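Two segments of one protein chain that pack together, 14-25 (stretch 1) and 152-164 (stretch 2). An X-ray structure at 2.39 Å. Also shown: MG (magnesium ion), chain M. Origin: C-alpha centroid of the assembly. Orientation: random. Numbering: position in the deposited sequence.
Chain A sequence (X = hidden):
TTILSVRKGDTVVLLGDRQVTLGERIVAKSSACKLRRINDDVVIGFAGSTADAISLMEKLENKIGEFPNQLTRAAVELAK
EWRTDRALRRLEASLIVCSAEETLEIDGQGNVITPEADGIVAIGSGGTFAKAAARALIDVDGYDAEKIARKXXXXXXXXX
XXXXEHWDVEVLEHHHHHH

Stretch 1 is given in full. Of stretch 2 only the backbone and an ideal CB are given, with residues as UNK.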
ATOM      1  N   LEU A  14     -19.300   5.959  37.550  1.00 20.94           N
ATOM      2  CA  LEU A  14     -18.906   5.356  36.301  1.00 19.78           C
ATOM      3  C   LEU A  14     -20.078   5.475  35.378  1.00 19.00           C
ATOM      4  O   LEU A  14     -21.178   5.072  35.700  1.00 18.85           O
ATOM      5  CB  LEU A  14     -18.526   3.885  36.513  1.00 20.58           C
ATOM      6  CG  LEU A  14     -18.026   3.157  35.268  1.00 20.85           C
ATOM      7  CD1 LEU A  14     -16.679   3.689  34.832  1.00 20.27           C
ATOM      8  CD2 LEU A  14     -17.895   1.637  35.505  1.00 21.48           C
ATOM      9  N   LEU A  15     -19.818   6.066  34.218  1.00 17.74           N
ATOM     10  CA  LEU A  15     -20.849   6.329  33.281  1.00 17.22           C
ATOM     11  C   LEU A  15     -20.414   5.793  31.927  1.00 16.07           C
ATOM     12  O   LEU A  15     -19.234   5.888  31.583  1.00 15.77           O
ATOM     13  CB  LEU A  15     -21.084   7.825  33.116  1.00 17.54           C
ATOM     14  CG  LEU A  15     -22.030   8.461  34.121  1.00 19.16           C
ATOM     15  CD1 LEU A  15     -21.334   8.484  35.474  1.00 19.88           C
ATOM     16  CD2 LEU A  15     -22.421   9.884  33.707  1.00 19.28           C
ATOM     17  N   GLY A  16     -21.373   5.311  31.152  1.00 15.35           N
ATOM     18  CA  GLY A  16     -21.132   4.882  29.779  1.00 15.12           C
ATOM     19  C   GLY A  16     -22.288   5.195  28.867  1.00 14.82           C
ATOM     20  O   GLY A  16     -23.437   5.176  29.280  1.00 15.03           O
ATOM     21  N   ASP A  17     -21.975   5.477  27.631  1.00 14.71           N
ATOM     22  CA  ASP A  17     -23.038   5.726  26.672  1.00 15.36           C
ATOM     23  C   ASP A  17     -23.638   4.376  26.230  1.00 16.01           C
ATOM     24  O   ASP A  17     -23.182   3.320  26.651  1.00 15.54           O
ATOM     25  CB  ASP A  17     -22.555   6.580  25.501  1.00 14.32           C
ATOM     26  CG  ASP A  17     -21.872   5.766  24.443  1.00 14.54           C
ATOM     27  OD1 ASP A  17     -20.817   5.134  24.772  1.00 15.20           O
ATOM     28  OD2 ASP A  17     -22.373   5.726  23.280  1.00 14.36           O
ATOM     29  N   ARG A  18     -24.579   4.439  25.296  1.00 16.67           N
ATOM     30  CA  ARG A  18     -25.298   3.254  24.897  1.00 17.52           C
ATOM     31  C   ARG A  18     -25.328   2.997  23.400  1.00 16.36           C
ATOM     32  O   ARG A  18     -26.116   2.136  22.932  1.00 16.78           O
ATOM     33  CB  ARG A  18     -26.743   3.301  25.470  1.00 19.88           C
ATOM     34  CG  ARG A  18     -26.849   3.589  26.976  1.00 21.73           C
ATOM     35  CD  ARG A  18     -28.304   3.722  27.509  1.00 23.81           C
ATOM     36  NE  ARG A  18     -28.594   2.474  28.196  1.00 28.27           N
ATOM     37  CZ  ARG A  18     -29.642   1.681  28.049  1.00 30.88           C
ATOM     38  NH1 ARG A  18     -30.681   2.007  27.286  1.00 34.23           N
ATOM     39  NH2 ARG A  18     -29.654   0.565  28.706  1.00 31.96           N
ATOM     40  N   GLN A  19     -24.465   3.660  22.637  1.00 14.91           N
ATOM     41  CA  GLN A  19     -24.467   3.500  21.178  1.00 14.52           C
ATOM     42  C   GLN A  19     -23.612   2.352  20.749  1.00 14.34           C
ATOM     43  O   GLN A  19     -22.470   2.279  21.087  1.00 13.73           O
ATOM     44  CB  GLN A  19     -23.968   4.777  20.492  1.00 13.86           C
ATOM     45  CG  GLN A  19     -24.039   4.752  18.973  1.00 13.81           C
ATOM     46  CD  GLN A  19     -23.682   6.101  18.394  1.00 13.43           C
ATOM     47  OE1 GLN A  19     -24.328   7.049  18.722  1.00 13.94           O
ATOM     48  NE2 GLN A  19     -22.691   6.187  17.511  1.00 12.69           N
ATOM     49  N   VAL A  20     -24.119   1.478  19.907  1.00 15.17           N
ATOM     50  CA  VAL A  20     -23.251   0.515  19.210  1.00 14.93           C
ATOM     51  C   VAL A  20     -23.220   0.847  17.732  1.00 15.32           C
ATOM     52  O   VAL A  20     -24.266   0.963  17.070  1.00 15.36           O
ATOM     53  CB  VAL A  20     -23.764  -0.916  19.373  1.00 15.86           C
ATOM     54  CG1 VAL A  20     -22.867  -1.910  18.594  1.00 15.76           C
ATOM     55  CG2 VAL A  20     -23.815  -1.308  20.857  1.00 15.44           C
ATOM     56  N   THR A  21     -22.019   0.956  17.203  1.00 15.13           N
ATOM     57  CA  THR A  21     -21.809   1.347  15.836  1.00 15.55           C
ATOM     58  C   THR A  21     -21.199   0.232  15.063  1.00 16.05           C
ATOM     59  O   THR A  21     -20.206  -0.313  15.493  1.00 15.58           O
ATOM     60  CB  THR A  21     -20.822   2.571  15.753  1.00 15.21           C
ATOM     61  OG1 THR A  21     -21.249   3.602  16.661  1.00 15.21           O
ATOM     62  CG2 THR A  21     -20.774   3.144  14.324  1.00 15.12           C
ATOM     63  N   LEU A  22     -21.691  -0.005  13.835  1.00 17.02           N
ATOM     64  CA  LEU A  22     -21.038  -0.895  12.874  1.00 17.42           C
ATOM     65  C   LEU A  22     -20.413  -0.183  11.701  1.00 17.84           C
ATOM     66  O   LEU A  22     -20.925   0.830  11.191  1.00 17.25           O
ATOM     67  CB  LEU A  22     -22.038  -1.878  12.297  1.00 18.42           C
ATOM     68  CG  LEU A  22     -22.910  -2.622  13.302  1.00 18.71           C
ATOM     69  CD1 LEU A  22     -23.952  -3.474  12.571  1.00 19.76           C
ATOM     70  CD2 LEU A  22     -22.039  -3.446  14.251  1.00 18.44           C
ATOM     71  N   GLY A  23     -19.321  -0.776  11.220  1.00 18.91           N
ATOM     72  CA  GLY A  23     -18.553  -0.291  10.073  1.00 20.57           C
ATOM     73  C   GLY A  23     -18.024   1.134  10.215  1.00 21.34           C
ATOM     74  O   GLY A  23     -17.776   1.810   9.226  1.00 21.77           O
ATOM     75  N   GLU A  24     -17.930   1.612  11.441  1.00 22.94           N
ATOM     76  CA  GLU A  24     -17.693   3.035  11.712  1.00 24.62           C
ATOM     77  C   GLU A  24     -18.661   4.004  10.999  1.00 24.45           C
ATOM     78  O   GLU A  24     -18.267   5.121  10.651  1.00 24.00           O
ATOM     79  CB  GLU A  24     -16.234   3.357  11.387  1.00 28.05           C
ATOM     80  CG  GLU A  24     -15.297   2.426  12.136  1.00 33.13           C
ATOM     81  CD  GLU A  24     -13.849   2.799  11.966  1.00 38.02           C
ATOM     82  OE1 GLU A  24     -13.394   2.944  10.827  1.00 46.37           O
ATOM     83  OE2 GLU A  24     -13.161   2.951  12.989  1.00 46.47           O
ATOM     84  N   ARG A  25     -19.922   3.600  10.831  1.00 23.74           N
ATOM     85  CA  ARG A  25     -20.868   4.368  10.021  1.00 24.93           C
ATOM     86  C   ARG A  25     -22.287   4.407  10.576  1.00 22.20           C
ATOM     87  O   ARG A  25     -22.927   5.423  10.469  1.00 20.78           O
ATOM     88  CB  ARG A  25     -20.962   3.748   8.617  1.00 29.01           C
ATOM     89  CG  ARG A  25     -19.892   4.183   7.650  1.00 34.85           C
ATOM     90  CD  ARG A  25     -20.144   3.536   6.293  1.00 42.02           C
ATOM     91  NE  ARG A  25     -19.893   2.074   6.337  1.00 53.01           N
ATOM     92  CZ  ARG A  25     -20.822   1.096   6.362  1.00 61.78           C
ATOM     93  NH1 ARG A  25     -22.135   1.373   6.312  1.00 64.25           N
ATOM     94  NH2 ARG A  25     -20.433  -0.193   6.418  1.00 63.20           N
ATOM     95  N   UNK A 152     -19.798  16.224  31.700  1.00 20.06           N
ATOM     96  CA  UNK A 152     -18.710  15.827  30.864  1.00 18.87           C
ATOM     97  C   UNK A 152     -19.175  14.866  29.785  1.00 17.60           C
ATOM     98  O   UNK A 152     -18.764  14.989  28.651  1.00 16.58           O
ATOM     99  CB  UNK A 152     -17.599  15.197  31.707  1.00 18.87           C
ATOM    100  N   UNK A 153     -20.098  13.986  30.115  1.00 18.22           N
ATOM    101  CA  UNK A 153     -20.685  13.108  29.113  1.00 18.41           C
ATOM    102  C   UNK A 153     -21.522  13.820  28.092  1.00 18.03           C
ATOM    103  O   UNK A 153     -21.521  13.414  26.914  1.00 18.24           O
ATOM    104  CB  UNK A 153     -21.540  12.039  29.797  1.00 18.41           C
ATOM    105  N   UNK A 154     -22.304  14.796  28.495  1.00 17.90           N
ATOM    106  CA  UNK A 154     -23.106  15.548  27.515  1.00 18.98           C
ATOM    107  C   UNK A 154     -22.169  16.199  26.520  1.00 16.79           C
ATOM    108  O   UNK A 154     -22.391  16.138  25.320  1.00 16.75           O
ATOM    109  CB  UNK A 154     -23.984  16.600  28.196  1.00 18.98           C
ATOM    110  N   UNK A 155     -21.094  16.776  27.022  1.00 15.88           N
ATOM    111  CA  UNK A 155     -20.136  17.439  26.176  1.00 16.24           C
ATOM    112  C   UNK A 155     -19.372  16.483  25.281  1.00 15.49           C
ATOM    113  O   UNK A 155     -19.282  16.729  24.041  1.00 16.82           O
ATOM    114  CB  UNK A 155     -19.155  18.236  27.037  1.00 16.24           C
ATOM    115  N   UNK A 156     -18.881  15.392  25.837  1.00 14.24           N
ATOM    116  CA  UNK A 156     -18.088  14.465  25.062  1.00 13.81           C
ATOM    117  C   UNK A 156     -18.925  13.808  24.002  1.00 13.90           C
ATOM    118  O   UNK A 156     -18.484  13.634  22.861  1.00 14.08           O
ATOM    119  CB  UNK A 156     -17.450  13.408  25.966  1.00 13.81           C
ATOM    120  N   UNK A 157     -20.118  13.373  24.372  1.00 14.61           N
ATOM    121  CA  UNK A 157     -20.967  12.618  23.433  1.00 14.75           C
ATOM    122  C   UNK A 157     -21.598  13.480  22.365  1.00 15.01           C
ATOM    123  O   UNK A 157     -21.892  12.982  21.265  1.00 15.11           O
ATOM    124  CB  UNK A 157     -22.074  11.890  24.198  1.00 14.75           C
ATOM    125  N   UNK A 158     -21.758  14.760  22.641  1.00 15.59           N
ATOM    126  CA  UNK A 158     -22.124  15.693  21.577  1.00 16.50           C
ATOM    127  C   UNK A 158     -21.034  15.821  20.552  1.00 15.19           C
ATOM    128  O   UNK A 158     -21.315  15.971  19.398  1.00 15.63           O
ATOM    129  CB  UNK A 158     -22.449  17.071  22.156  1.00 16.50           C
ATOM    130  N   UNK A 159     -19.785  15.734  20.946  1.00 14.37           N
ATOM    131  CA  UNK A 159     -18.667  15.832  19.985  1.00 13.34           C
ATOM    132  C   UNK A 159     -18.345  14.540  19.230  1.00 12.75           C
ATOM    133  O   UNK A 159     -18.036  14.565  18.012  1.00 13.32           O
ATOM    134  CB  UNK A 159     -17.408  16.286  20.726  1.00 13.34           C
ATOM    135  N   UNK A 160     -18.376  13.424  19.941  1.00 11.76           N
ATOM    136  CA  UNK A 160     -18.043  12.124  19.391  1.00 11.45           C
ATOM    137  C   UNK A 160     -19.251  11.555  18.630  1.00 11.43           C
ATOM    138  O   UNK A 160     -20.237  11.194  19.221  1.00 11.19           O
ATOM    139  CB  UNK A 160     -17.600  11.170  20.502  1.00 11.45           C
ATOM    140  N   UNK A 161     -19.117  11.414  17.308  1.00 11.51           N
ATOM    141  CA  UNK A 161     -20.147  10.816  16.528  1.00 11.99           C
ATOM    142  C   UNK A 161     -20.383   9.361  16.909  1.00 12.41           C
ATOM    143  O   UNK A 161     -21.420   8.819  16.566  1.00 12.70           O
ATOM    144  CB  UNK A 161     -19.800  10.931  15.042  1.00 11.99           C
ATOM    145  N   UNK A 162     -19.422   8.732  17.623  1.00 12.21           N
ATOM    146  CA  UNK A 162     -19.534   7.287  18.001  1.00 12.19           C
ATOM    147  C   UNK A 162     -20.080   7.039  19.364  1.00 12.00           C
ATOM    148  O   UNK A 162     -20.053   5.910  19.819  1.00 12.56           O
ATOM    149  CB  UNK A 162     -18.165   6.609  17.920  1.00 12.19           C
ATOM    150  N   UNK A 163     -20.594   8.072  20.005  1.00 12.06           N
ATOM    151  CA  UNK A 163     -21.244   7.940  21.296  1.00 12.28           C
ATOM    152  C   UNK A 163     -22.590   8.693  21.267  1.00 13.29           C
ATOM    153  O   UNK A 163     -22.732   9.705  20.541  1.00 12.50           O
ATOM    154  CB  UNK A 163     -20.340   8.470  22.411  1.00 12.28           C
ATOM    155  N   UNK A 164     -23.576   8.231  22.058  1.00 14.39           N
ATOM    156  CA  UNK A 164     -24.890   8.935  22.075  1.00 15.34           C
ATOM    157  C   UNK A 164     -25.193   9.575  23.414  1.00 16.30           C
ATOM    158  O   UNK A 164     -24.385   9.530  24.340  1.00 15.47           O
ATOM    159  CB  UNK A 164     -26.019   7.964  21.725  1.00 15.34           C
TER
HETATM  160 MG    MG M 200     -22.650  11.849  19.402  1.00 17.23          MG

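Position 152 lies on the helix beyond reach of stretch 1, so the contact sets no demand; it is alanine, A152. At 153 the CB points toward the strand, 4.6 Å from L15 CD2, with the backbone of G16 further along. An apolar side chain suits this; leucine could meet L15, while a longer, flexible one such as methionine would also run on along the G16 backbone. The residue is M153, m at all three chi angles: its CG packs 3.7 Å from L15 CD2, and its CE runs on to lie 3.8 Å from G16 C.

Positions 154, 155 and 156 are out of reach and could hold many helix-tolerant residues; they are R154, I155 and A156. At 157 the CB points toward D17 but stays 5.5 Å from D17 CB, so a small or beta-branched residue fits. T157 places CG2 4.3 Å from D17 CB, while its OG1 donates back to M153 O at 2.6 Å.

Positions 158 and 159 again leave the contact free; they are D158 and I159. At 160 the backbone quits helical angles and a type I turn starts. The CB points toward stretch 1 without touching it, so a short acceptor able to hold the turn is attractive, aspartate, asparagine or serine. D160 OD1 accepts from the backbone N of 162 at 3.0 Å.

At 161 the CB points sideways and the backbone does the work: Q19 NE2 donates to the carbonyl O of 161 at 3.1 Å, which many side chains would allow. The residue is V161.

At 162 the CB, also sideways, stands 4.5 Å from T21 OG1, with space leading to T21 and E24. A large, flat or long apolar group could fill it. F162 swings its ring nearer, meeting T21 CG2 (4.0 Å from CD1) and E24 O (3.6 Å from CE1) with its edge. Water 1 joins its carbonyl to Q19 O and T21 OG1.

At 163 the CB points away overall yet sits 3.5 Å from D17 OD2; the contact is close at CB but leaves the rest of the side chain free, and a small polar residue such as serine could reach back to the turn. S163 does so, its OG donating to D160 OD2 in a very short 2.5 Å bond, while its carbonyl O binds the magnesium at 2.4 Å.

At 164 the backbone N donates to D17 OD2 at 3.0 Å. The CB is 3.6 Å from Q19 OE1, and R18 N, a donor within reach, invites a short acceptor; neutral asparagine suits better than aspartate, with D17 OD2 and Q19 OE1 nearby. N164 answers: its OD1 accepts from R18 N at 3.1 Å, and water 2 bridges its ND2 to Q19 OE1, weakly at the latter.

Stretch 2 (152-164) AMRIATDIDVFSN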
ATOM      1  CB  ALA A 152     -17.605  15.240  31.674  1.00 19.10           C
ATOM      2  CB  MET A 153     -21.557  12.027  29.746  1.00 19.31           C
ATOM      3  CG  MET A 153     -20.830  11.018  30.582  1.00 20.39           C
ATOM      4  SD  MET A 153     -19.758   9.898  29.653  1.00 23.14           S
ATOM      5  CE  MET A 153     -20.966   8.801  28.907  1.00 22.26           C
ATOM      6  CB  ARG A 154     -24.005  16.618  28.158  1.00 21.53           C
ATOM      7  CG  ARG A 154     -24.782  17.526  27.159  1.00 24.96           C
ATOM      8  CD  ARG A 154     -26.076  16.901  26.570  1.00 29.68           C
ATOM      9  NE  ARG A 154     -26.982  16.148  27.515  1.00 37.57           N
ATOM     10  CZ  ARG A 154     -27.566  16.629  28.669  1.00 43.17           C
ATOM     11  NH1 ARG A 154     -27.319  17.877  29.094  1.00 44.26           N
ATOM     12  NH2 ARG A 154     -28.399  15.865  29.438  1.00 40.55           N
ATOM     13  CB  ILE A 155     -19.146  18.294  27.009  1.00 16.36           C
ATOM     14  CG1 ILE A 155     -19.923  19.487  27.573  1.00 16.19           C
ATOM     15  CG2 ILE A 155     -17.968  18.771  26.168  1.00 15.95           C
ATOM     16  CD1 ILE A 155     -19.215  20.158  28.698  1.00 16.72           C
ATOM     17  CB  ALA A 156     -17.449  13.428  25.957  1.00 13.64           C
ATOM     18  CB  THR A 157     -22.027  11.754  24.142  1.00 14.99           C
ATOM     19  OG1 THR A 157     -22.962  12.551  24.868  1.00 15.55           O
ATOM     20  CG2 THR A 157     -21.345  10.737  25.114  1.00 14.47           C
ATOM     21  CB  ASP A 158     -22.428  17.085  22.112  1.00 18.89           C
ATOM     22  CG  ASP A 158     -23.795  17.164  22.827  1.00 22.43           C
ATOM     23  OD1 ASP A 158     -24.590  16.178  22.703  1.00 24.61           O
ATOM     24  OD2 ASP A 158     -24.051  18.188  23.555  1.00 24.91           O
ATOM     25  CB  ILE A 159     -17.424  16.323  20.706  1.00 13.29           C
ATOM     26  CG1 ILE A 159     -17.631  17.794  21.117  1.00 13.75           C
ATOM     27  CG2 ILE A 159     -16.160  16.208  19.882  1.00 13.33           C
ATOM     28  CD1 ILE A 159     -16.579  18.239  22.132  1.00 14.09           C
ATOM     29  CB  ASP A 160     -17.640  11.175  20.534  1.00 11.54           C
ATOM     30  CG  ASP A 160     -17.217   9.779  20.052  1.00 11.71           C
ATOM     31  OD1 ASP A 160     -16.858   9.622  18.856  1.00 12.16           O
ATOM     32  OD2 ASP A 160     -17.311   8.835  20.871  1.00 11.38           O
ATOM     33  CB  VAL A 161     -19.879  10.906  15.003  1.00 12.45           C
ATOM     34  CG1 VAL A 161     -19.637  12.351  14.583  1.00 12.53           C
ATOM     35  CG2 VAL A 161     -18.682  10.072  14.563  1.00 12.58           C
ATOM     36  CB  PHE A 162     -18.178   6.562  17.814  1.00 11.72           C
ATOM     37  CG  PHE A 162     -17.644   6.672  16.393  1.00 12.07           C
ATOM     38  CD1 PHE A 162     -18.350   6.117  15.319  1.00 12.45           C
ATOM     39  CD2 PHE A 162     -16.450   7.372  16.116  1.00 11.75           C
ATOM     40  CE1 PHE A 162     -17.840   6.184  14.033  1.00 12.81           C
ATOM     41  CE2 PHE A 162     -15.982   7.485  14.820  1.00 12.33           C
ATOM     42  CZ  PHE A 162     -16.655   6.875  13.779  1.00 12.59           C
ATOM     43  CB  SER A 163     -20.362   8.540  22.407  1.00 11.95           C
ATOM     44  OG  SER A 163     -19.060   7.966  22.410  1.00 11.90           O
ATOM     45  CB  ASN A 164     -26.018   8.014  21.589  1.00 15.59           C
ATOM     46  CG  ASN A 164     -26.303   6.855  22.539  1.00 16.02           C
ATOM     47  OD1 ASN A 164     -25.831   6.810  23.688  1.00 16.60           O
ATOM     48  ND2 ASN A 164     -27.112   5.925  22.078  1.00 16.11           N
TER
HETATM   49  O   HOH W   1     -20.286   3.401  19.079  1.00 13.23           O
HETATM   50  O   HOH W   2     -27.665   6.612  19.274  1.00 18.54           O
HETATM   51  O   HOH W   3     -23.824  10.427  17.574  1.00 11.88           O
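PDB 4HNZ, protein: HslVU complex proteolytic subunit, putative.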